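Local coordinates for 3-carboxy-cis,cis-muconate cycloisomerase (Pseudomonas putida, PDB 1RE5), which belongs to the fumarase/aspartase superfamily of mostly helical enzymes, which assemble as tetramers around a long bundle of helices, at residues L5-F10 with A14-F19; Q138-H143 with V436-A441; M309-E312 with G318-H321. One frame throughout, in Å; residues are numbered along the deposited sequence.

Interaction 1: L5-F10 with A14-F19; sequences LFDAYF and AMREIF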
loop_
_atom_site.group_PDB
_atom_site.type_symbol
_atom_site.label_atom_id
_atom_site.label_comp_id
_atom_site.label_asym_id
_atom_site.label_seq_id
_atom_site.Cartn_x
_atom_site.Cartn_y
_atom_site.Cartn_z
ATOM N N LEU D 5 4.275 24.598 5.939
ATOM C CA LEU D 5 4.687 24.557 7.337
ATOM C C LEU D 5 5.735 23.489 7.601
ATOM O O LEU D 5 6.816 23.779 8.123
ATOM C CB LEU D 5 3.492 24.301 8.248
ATOM C CG LEU D 5 2.957 25.489 9.041
ATOM C CD1 LEU D 5 1.857 25.008 9.953
ATOM C CD2 LEU D 5 4.065 26.130 9.862
ATOM N N PHE D 6 5.416 22.254 7.235
ATOM C CA PHE D 6 6.320 21.131 7.456
ATOM C C PHE D 6 7.291 20.886 6.313
ATOM O O PHE D 6 8.114 19.961 6.360
ATOM C CB PHE D 6 5.506 19.861 7.700
ATOM C CG PHE D 6 4.696 19.907 8.951
ATOM C CD1 PHE D 6 3.305 19.812 8.902
ATOM C CD2 PHE D 6 5.322 20.043 10.193
ATOM C CE1 PHE D 6 2.543 19.851 10.074
ATOM C CE2 PHE D 6 4.569 20.082 11.370
ATOM C CZ PHE D 6 3.181 19.986 11.311
ATOM N N ASP D 7 7.228 21.727 5.294
ATOM C CA ASP D 7 8.076 21.519 4.141
ATOM C C ASP D 7 9.571 21.706 4.331
ATOM O O ASP D 7 10.371 21.077 3.631
ATOM C CB ASP D 7 7.583 22.374 2.984
ATOM C CG ASP D 7 7.836 21.715 1.663
ATOM O OD1 ASP D 7 7.341 20.584 1.474
ATOM O OD2 ASP D 7 8.540 22.305 0.821
ATOM N N ALA D 8 9.959 22.569 5.262
ATOM C CA ALA D 8 11.380 22.792 5.512
ATOM C C ALA D 8 11.930 21.603 6.303
ATOM O O ALA D 8 13.096 21.220 6.169
ATOM C CB ALA D 8 11.584 24.091 6.293
ATOM N N TYR D 9 11.064 21.024 7.122
ATOM C CA TYR D 9 11.408 19.881 7.953
ATOM C C TYR D 9 11.414 18.559 7.183
ATOM O O TYR D 9 12.262 17.709 7.435
ATOM C CB TYR D 9 10.419 19.804 9.116
ATOM C CG TYR D 9 10.665 18.720 10.150
ATOM C CD1 TYR D 9 11.950 18.424 10.613
ATOM C CD2 TYR D 9 9.594 18.061 10.739
ATOM C CE1 TYR D 9 12.149 17.498 11.645
ATOM C CE2 TYR D 9 9.779 17.150 11.762
ATOM C CZ TYR D 9 11.052 16.866 12.215
ATOM O OH TYR D 9 11.199 15.945 13.237
ATOM N N PHE D 10 10.493 18.392 6.237
ATOM C CA PHE D 10 10.403 17.141 5.466
ATOM C C PHE D 10 11.070 17.107 4.068
ATOM O O PHE D 10 11.348 16.021 3.525
ATOM C CB PHE D 10 8.924 16.741 5.296
ATOM C CG PHE D 10 8.218 16.391 6.587
ATOM C CD1 PHE D 10 6.858 16.652 6.742
ATOM C CD2 PHE D 10 8.899 15.770 7.630
ATOM C CE1 PHE D 10 6.189 16.302 7.910
ATOM C CE2 PHE D 10 8.239 15.417 8.802
ATOM C CZ PHE D 10 6.876 15.686 8.940
ATOM N N ALA D 14 16.617 22.324 -2.112
ATOM C CA ALA D 14 17.040 22.193 -3.500
ATOM C C ALA D 14 16.069 21.330 -4.279
ATOM O O ALA D 14 15.776 21.612 -5.437
ATOM C CB ALA D 14 18.418 21.590 -3.559
ATOM N N MET D 15 15.584 20.268 -3.635
ATOM C CA MET D 15 14.644 19.337 -4.258
ATOM C C MET D 15 13.272 19.995 -4.465
ATOM O O MET D 15 12.630 19.788 -5.486
ATOM C CB MET D 15 14.499 18.083 -3.391
ATOM C CG MET D 15 13.776 16.934 -4.067
ATOM S SD MET D 15 14.817 16.068 -5.255
ATOM C CE MET D 15 14.343 16.846 -6.686
ATOM N N ARG D 16 12.815 20.777 -3.496
ATOM C CA ARG D 16 11.534 21.454 -3.652
ATOM C C ARG D 16 11.592 22.408 -4.841
ATOM O O ARG D 16 10.591 22.612 -5.525
ATOM C CB ARG D 16 11.177 22.265 -2.407
ATOM C CG ARG D 16 9.830 22.988 -2.512
ATOM C CD ARG D 16 8.683 22.141 -1.965
ATOM N NE ARG D 16 8.098 21.209 -2.926
ATOM C CZ ARG D 16 7.422 20.110 -2.581
ATOM N NH1 ARG D 16 7.258 19.807 -1.303
ATOM N NH2 ARG D 16 6.894 19.319 -3.509
ATOM N N GLU D 17 12.759 23.003 -5.081
ATOM C CA GLU D 17 12.911 23.938 -6.188
ATOM C C GLU D 17 12.658 23.211 -7.515
ATOM O O GLU D 17 11.968 23.723 -8.410
ATOM C CB GLU D 17 14.313 24.548 -6.172
ATOM C CG GLU D 17 14.458 25.768 -7.069
ATOM C CD GLU D 17 13.370 26.799 -6.804
ATOM O OE1 GLU D 17 13.154 27.132 -5.617
ATOM O OE2 GLU D 17 12.731 27.277 -7.772
ATOM N N ILE D 18 13.210 22.011 -7.632
ATOM C CA ILE D 18 13.016 21.223 -8.833
ATOM C C ILE D 18 11.540 20.874 -8.991
ATOM O O ILE D 18 10.986 20.962 -10.088
ATOM C CB ILE D 18 13.810 19.902 -8.780
ATOM C CG1 ILE D 18 15.310 20.191 -8.825
ATOM C CG2 ILE D 18 13.392 18.994 -9.931
ATOM C CD1 ILE D 18 16.169 18.937 -8.922
ATOM N N PHE D 19 10.895 20.478 -7.901
ATOM C CA PHE D 19 9.493 20.104 -7.984
ATOM C C PHE D 19 8.589 21.186 -7.460
ATOM O O PHE D 19 7.946 21.054 -6.416
ATOM C CB PHE D 19 9.250 18.783 -7.259
ATOM C CG PHE D 19 9.861 17.610 -7.962
ATOM C CD1 PHE D 19 9.313 17.135 -9.148
ATOM C CD2 PHE D 19 11.029 17.020 -7.480
ATOM C CE1 PHE D 19 9.921 16.093 -9.851
ATOM C CE2 PHE D 19 11.641 15.974 -8.181
ATOM C CZ PHE D 19 11.086 15.512 -9.365
#
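Asp-7 and Arg-16 form the closest backbone approach of the two segments, with their CA atoms 8.5 Å apart, and the side chains, not the backbones, make the contact. Both side chains leave the backbone toward the opposite segment and meet at about a right angle. The bridge is a salt bridge with one hydrogen bond. Arg-16 NH1 donates to Asp-7 OD1 at 2.9 Å, with a bent N-H...O angle of 134°. OD1 is met on its syn side, slightly out of the carboxylate plane, and it lies close to the guanidinium plane. The carboxylate and guanidinium planes are tilted 24° from each other. Arg-16 starts with CG trans to the backbone nitrogen (chi1 -179°), then bends at chi2 and chi3, which swings the guanidinium across to the acid. The contact joins the short helices 7-10 and 13-18, near the N-terminus. Met-15 and Phe-19 pack the second of these onto helices 106-142 and 319-347 of the long bundle. Both charged groups have other partners. Asp-7 OD1 is also bonded to Thr-11 OG1, so two bonds grip this oxygen. Elsewhere on the guanidinium edge, Arg-16 NE makes a weak hydrogen bond of 3.5 Å to Phe-19 O, just past the helix end. Arg-16 also packs on Asn-3 of the second subunit.

Interaction 2: Q138-H143 with V436-A441; sequences QQALKH and VWVARA
Ala-140 is the first residue of 138-143 to touch the other segment. Ala-140 CA lies 6.3 Å from Val-438 CA, and the two helical segments run in opposite directions. The Ala-140 methyl points at the facing helix and meets Val-438 CG1 with its CB, 3.9 Å away. The same valine methyl also sits over the backbone of this turn, 3.7 Å from Ala-140 O. Val-438 CG1 gets there because it is trans to the valine nitrogen (chi1 174°). The other branch, CG2, stays further off, 4.9 Å from Ala-140 CB. Next comes Leu-141. Its CB does not head straight for the partner, but the end of the side chain approaches it, CD2 lying 4.2 Å from Val-438 CG1. One valine methyl is thus flanked by an alanine, a leucine and their shared peptide. Leu-141 is exposed, while Ala-140 and Val-438 are buried. His-143, just past the helix, takes no part and bonds through its backbone to Gly-163. The contact joins helix 106-142 to helix 434-449 in the helical bundle; Val-438 also rests on Ala-167 of helix 162-187. Trp-437, on the same helix as Val-438, bonds through NE1 to Gly-197 O of the third subunit. The contact is wholly apolar between side chains, so it probably rests on close packing, and the small Ala-140 side chain is consistent with the short backbone approach.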
loop_
_atom_site.group_PDB
_atom_site.type_symbol
_atom_site.label_atom_id
_atom_site.label_comp_id
_atom_site.label_asym_id
_atom_site.label_seq_id
_atom_site.Cartn_x
_atom_site.Cartn_y
_atom_site.Cartn_z
ATOM N N GLN D 138 33.830 7.201 7.239
ATOM C CA GLN D 138 34.785 7.647 8.241
ATOM C C GLN D 138 34.370 7.217 9.646
ATOM O O GLN D 138 35.171 6.684 10.407
ATOM C CB GLN D 138 34.917 9.163 8.182
ATOM C CG GLN D 138 35.388 9.670 6.851
ATOM C CD GLN D 138 35.852 11.105 6.914
ATOM O OE1 GLN D 138 36.258 11.677 5.905
ATOM N NE2 GLN D 138 35.807 11.698 8.110
ATOM N N GLN D 139 33.113 7.469 9.983
ATOM C CA GLN D 139 32.567 7.082 11.278
ATOM C C GLN D 139 32.716 5.568 11.477
ATOM O O GLN D 139 33.056 5.108 12.555
ATOM C CB GLN D 139 31.089 7.472 11.361
ATOM C CG GLN D 139 30.818 8.958 11.229
ATOM C CD GLN D 139 31.212 9.738 12.468
ATOM O OE1 GLN D 139 30.820 10.890 12.631
ATOM N NE2 GLN D 139 31.989 9.117 13.349
ATOM N N ALA D 140 32.458 4.793 10.431
ATOM C CA ALA D 140 32.593 3.346 10.523
ATOM C C ALA D 140 34.018 3.016 10.954
ATOM O O ALA D 140 34.237 2.267 11.899
ATOM C CB ALA D 140 32.288 2.700 9.169
ATOM N N LEU D 141 34.992 3.579 10.252
ATOM C CA LEU D 141 36.388 3.343 10.589
ATOM C C LEU D 141 36.706 3.840 11.988
ATOM O O LEU D 141 37.303 3.124 12.785
ATOM C CB LEU D 141 37.308 4.046 9.593
ATOM C CG LEU D 141 37.417 3.428 8.200
ATOM C CD1 LEU D 141 38.180 4.384 7.292
ATOM C CD2 LEU D 141 38.101 2.071 8.290
ATOM N N LYS D 142 36.313 5.074 12.278
ATOM C CA LYS D 142 36.561 5.673 13.580
ATOM C C LYS D 142 36.102 4.797 14.728
ATOM O O LYS D 142 36.793 4.702 15.741
ATOM C CB LYS D 142 35.877 7.032 13.692
ATOM C CG LYS D 142 35.972 7.653 15.075
ATOM C CD LYS D 142 35.586 9.123 15.038
ATOM C CE LYS D 142 35.735 9.785 16.402
ATOM N NZ LYS D 142 35.413 11.233 16.351
ATOM N N HIS D 143 34.945 4.161 14.587
ATOM C CA HIS D 143 34.429 3.310 15.649
ATOM C C HIS D 143 34.464 1.826 15.290
ATOM O O HIS D 143 33.701 1.025 15.833
ATOM C CB HIS D 143 32.993 3.714 16.013
ATOM C CG HIS D 143 32.879 5.072 16.633
ATOM N ND1 HIS D 143 32.610 6.207 15.897
ATOM C CD2 HIS D 143 33.011 5.482 17.917
ATOM C CE1 HIS D 143 32.579 7.255 16.701
ATOM N NE2 HIS D 143 32.819 6.843 17.932
ATOM N N VAL D 436 36.620 -6.659 10.360
ATOM C CA VAL D 436 36.711 -7.119 8.986
ATOM C C VAL D 436 35.530 -6.557 8.180
ATOM O O VAL D 436 35.716 -6.014 7.083
ATOM C CB VAL D 436 36.688 -8.659 8.922
ATOM C CG1 VAL D 436 36.646 -9.127 7.468
ATOM C CG2 VAL D 436 37.905 -9.210 9.618
ATOM N N TRP D 437 34.321 -6.685 8.728
ATOM C CA TRP D 437 33.127 -6.190 8.053
ATOM C C TRP D 437 33.294 -4.705 7.695
ATOM O O TRP D 437 33.034 -4.287 6.554
ATOM C CB TRP D 437 31.892 -6.363 8.945
ATOM C CG TRP D 437 31.539 -7.787 9.325
ATOM C CD1 TRP D 437 30.841 -8.183 10.436
ATOM C CD2 TRP D 437 31.831 -8.986 8.589
ATOM N NE1 TRP D 437 30.681 -9.546 10.438
ATOM C CE2 TRP D 437 31.277 -10.068 9.321
ATOM C CE3 TRP D 437 32.506 -9.253 7.385
ATOM C CZ2 TRP D 437 31.376 -11.401 8.890
ATOM C CZ3 TRP D 437 32.607 -10.584 6.954
ATOM C CH2 TRP D 437 32.044 -11.640 7.711
ATOM N N VAL D 438 33.719 -3.902 8.668
ATOM C CA VAL D 438 33.927 -2.482 8.417
ATOM C C VAL D 438 34.951 -2.283 7.299
ATOM O O VAL D 438 34.837 -1.370 6.485
ATOM C CB VAL D 438 34.450 -1.771 9.662
ATOM C CG1 VAL D 438 34.805 -0.331 9.314
ATOM C CG2 VAL D 438 33.403 -1.826 10.778
ATOM N N ALA D 439 35.956 -3.154 7.272
ATOM C CA ALA D 439 37.015 -3.091 6.273
ATOM C C ALA D 439 36.478 -3.342 4.878
ATOM O O ALA D 439 36.711 -2.555 3.961
ATOM C CB ALA D 439 38.059 -4.105 6.600
ATOM N N ARG D 440 35.757 -4.446 4.727
ATOM C CA ARG D 440 35.188 -4.814 3.444
ATOM C C ARG D 440 34.213 -3.766 2.926
ATOM O O ARG D 440 34.251 -3.396 1.755
ATOM C CB ARG D 440 34.473 -6.152 3.565
ATOM C CG ARG D 440 35.345 -7.282 4.031
ATOM C CD ARG D 440 34.543 -8.554 4.048
ATOM N NE ARG D 440 35.137 -9.586 3.214
ATOM C CZ ARG D 440 34.451 -10.359 2.378
ATOM N NH1 ARG D 440 33.139 -10.222 2.245
ATOM N NH2 ARG D 440 35.077 -11.296 1.681
ATOM N N ALA D 441 33.332 -3.291 3.796
ATOM C CA ALA D 441 32.351 -2.287 3.397
ATOM C C ALA D 441 33.011 -0.992 2.928
ATOM O O ALA D 441 32.637 -0.439 1.888
ATOM C CB ALA D 441 31.396 -1.995 4.552
#

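Interaction 3: M309-E312 with G318-H321; sequences MPQE and GLWH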
loop_
_atom_site.group_PDB
_atom_site.type_symbol
_atom_site.label_atom_id
_atom_site.label_comp_id
_atom_site.label_asym_id
_atom_site.label_seq_id
_atom_site.Cartn_x
_atom_site.Cartn_y
_atom_site.Cartn_z
ATOM N N MET D 309 0.334 1.106 -13.394
ATOM C CA MET D 309 1.022 0.590 -14.574
ATOM C C MET D 309 0.172 0.013 -15.712
ATOM O O MET D 309 0.524 0.162 -16.890
ATOM C CB MET D 309 2.050 -0.454 -14.166
ATOM C CG MET D 309 3.327 0.140 -13.630
ATOM S SD MET D 309 4.589 -1.116 -13.400
ATOM C CE MET D 309 5.218 -1.320 -15.057
ATOM N N PRO D 310 -0.952 -0.658 -15.396
ATOM C CA PRO D 310 -1.744 -1.207 -16.507
ATOM C C PRO D 310 -2.545 -0.150 -17.276
ATOM O O PRO D 310 -3.772 -0.222 -17.367
ATOM C CB PRO D 310 -2.623 -2.237 -15.808
ATOM C CG PRO D 310 -2.896 -1.568 -14.497
ATOM C CD PRO D 310 -1.540 -1.018 -14.094
ATOM N N GLN D 311 -1.833 0.823 -17.841
ATOM C CA GLN D 311 -2.456 1.916 -18.587
ATOM C C GLN D 311 -2.907 1.444 -19.966
ATOM O O GLN D 311 -2.118 0.891 -20.738
ATOM C CB GLN D 311 -1.478 3.089 -18.694
ATOM C CG GLN D 311 -0.844 3.447 -17.355
ATOM C CD GLN D 311 -0.216 4.830 -17.330
ATOM O OE1 GLN D 311 0.170 5.369 -18.369
ATOM N NE2 GLN D 311 -0.093 5.405 -16.135
ATOM N N GLU D 312 -4.181 1.679 -20.269
ATOM C CA GLU D 312 -4.773 1.213 -21.520
ATOM C C GLU D 312 -4.370 1.874 -22.822
ATOM O O GLU D 312 -4.253 3.104 -22.919
ATOM C CB GLU D 312 -6.304 1.236 -21.417
ATOM C CG GLU D 312 -6.814 1.765 -20.091
ATOM C CD GLU D 312 -6.903 3.267 -20.066
ATOM O OE1 GLU D 312 -7.144 3.836 -18.977
ATOM O OE2 GLU D 312 -6.750 3.870 -21.143
ATOM N N GLY D 318 -6.759 8.757 -15.848
ATOM C CA GLY D 318 -6.916 8.356 -14.463
ATOM C C GLY D 318 -5.617 7.771 -13.944
ATOM O O GLY D 318 -4.954 8.368 -13.087
ATOM N N LEU D 319 -5.236 6.608 -14.467
ATOM C CA LEU D 319 -3.997 5.956 -14.044
ATOM C C LEU D 319 -2.796 6.860 -14.293
ATOM O O LEU D 319 -1.918 7.006 -13.431
ATOM C CB LEU D 319 -3.807 4.623 -14.777
ATOM C CG LEU D 319 -4.918 3.572 -14.609
ATOM C CD1 LEU D 319 -4.363 2.205 -14.970
ATOM C CD2 LEU D 319 -5.433 3.558 -13.170
ATOM N N TRP D 320 -2.756 7.474 -15.470
ATOM C CA TRP D 320 -1.665 8.376 -15.803
ATOM C C TRP D 320 -1.722 9.614 -14.915
ATOM O O TRP D 320 -0.696 10.095 -14.449
ATOM C CB TRP D 320 -1.760 8.770 -17.268
ATOM C CG TRP D 320 -0.790 9.830 -17.699
ATOM C CD1 TRP D 320 0.534 9.925 -17.364
ATOM C CD2 TRP D 320 -1.050 10.902 -18.623
ATOM N NE1 TRP D 320 1.113 10.983 -18.025
ATOM C CE2 TRP D 320 0.165 11.600 -18.805
ATOM C CE3 TRP D 320 -2.189 11.335 -19.314
ATOM C CZ2 TRP D 320 0.272 12.713 -19.656
ATOM C CZ3 TRP D 320 -2.084 12.438 -20.156
ATOM C CH2 TRP D 320 -0.859 13.113 -20.319
ATOM N N HIS D 321 -2.925 10.126 -14.672
ATOM C CA HIS D 321 -3.080 11.301 -13.827
ATOM C C HIS D 321 -2.556 11.017 -12.425
ATOM O O HIS D 321 -1.999 11.894 -11.782
ATOM C CB HIS D 321 -4.547 11.710 -13.746
ATOM C CG HIS D 321 -5.116 12.215 -15.038
ATOM N ND1 HIS D 321 -5.286 11.411 -16.147
ATOM C CD2 HIS D 321 -5.583 13.441 -15.387
ATOM C CE1 HIS D 321 -5.837 12.118 -17.120
ATOM N NE2 HIS D 321 -6.029 13.353 -16.684
#
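Gln-311 reaches across to Leu-319 and Trp-320, and with Leu-319 it carries most of the contact. The CA atoms of Gln-311 and Leu-319 are 6.3 Å apart. From Gln-311 CB the nearest leucine methyl, Leu-319 CD1, is 4.8 Å away. CG is set trans to the carbonyl carbon (chi1 -48°) and lies 4.1 Å from Leu-319 CB. The chain then runs on extended, and the glutamine and leucine side chains slide past each other in opposite senses. At CD the amide reaches the first turn of the next helix, 4.1 Å from Trp-320 N. OE1 meets Trp-320 CB at 4.1 Å. NE2 comes closest, 3.4 Å from Trp-320 CA. It also lies near Trp-320 N, but both are donors and they do not bond. The amide hydrogens go elsewhere: NE2 bonds to Ala-308 O and weakly to Glu-323 OE2. The amide and indole planes are steeply inclined, 68° apart.

Leu-319 points at the other segment and uses CD1, which touches Pro-310 O at 3.5 Å and also meets the proline ring at CG, the two side chains crossing nearly at a right angle. Pro-310 is the centre of an inverse gamma turn, closed by Gln-311 N donating to Met-309 O at 2.6 Å. Other subunits complete the surroundings. Gln-311 O accepts a bond from Lys-249 of the third subunit, and Leu-319 packs on Thr-296 of the second. The arrangement is a connection between two long helices of the bundle: the chain leaves helix 286-307, passes through an inverse gamma turn, and Gln-311 reaches ahead to the start of helix 319-347.

In the fold
The three contacts do not touch one another. The centres of interactions 1 and 2 lie 33 Å apart. Those of interactions 1 and 3 are separated by 27 Å, and those of interactions 2 and 3 by 45 Å. Interaction 2 is on the opposite side of the chain's centre from both others. Along the chain, interaction 1 closes first, and interaction 3 falls between the two segments of interaction 2. The tetramer relates them further. Interactions 1 and 3 both touch the second subunit, and 2 and 3 both touch the third. Trp-324 meets the rings of Trp-320 and His-321, while Phe-6 stacks on Trp-324 of the second subunit. Thr-296, met by Leu-319 across that interface, belongs to a pocket holding 2,3-dihydroxy-1,4-dithiobutane.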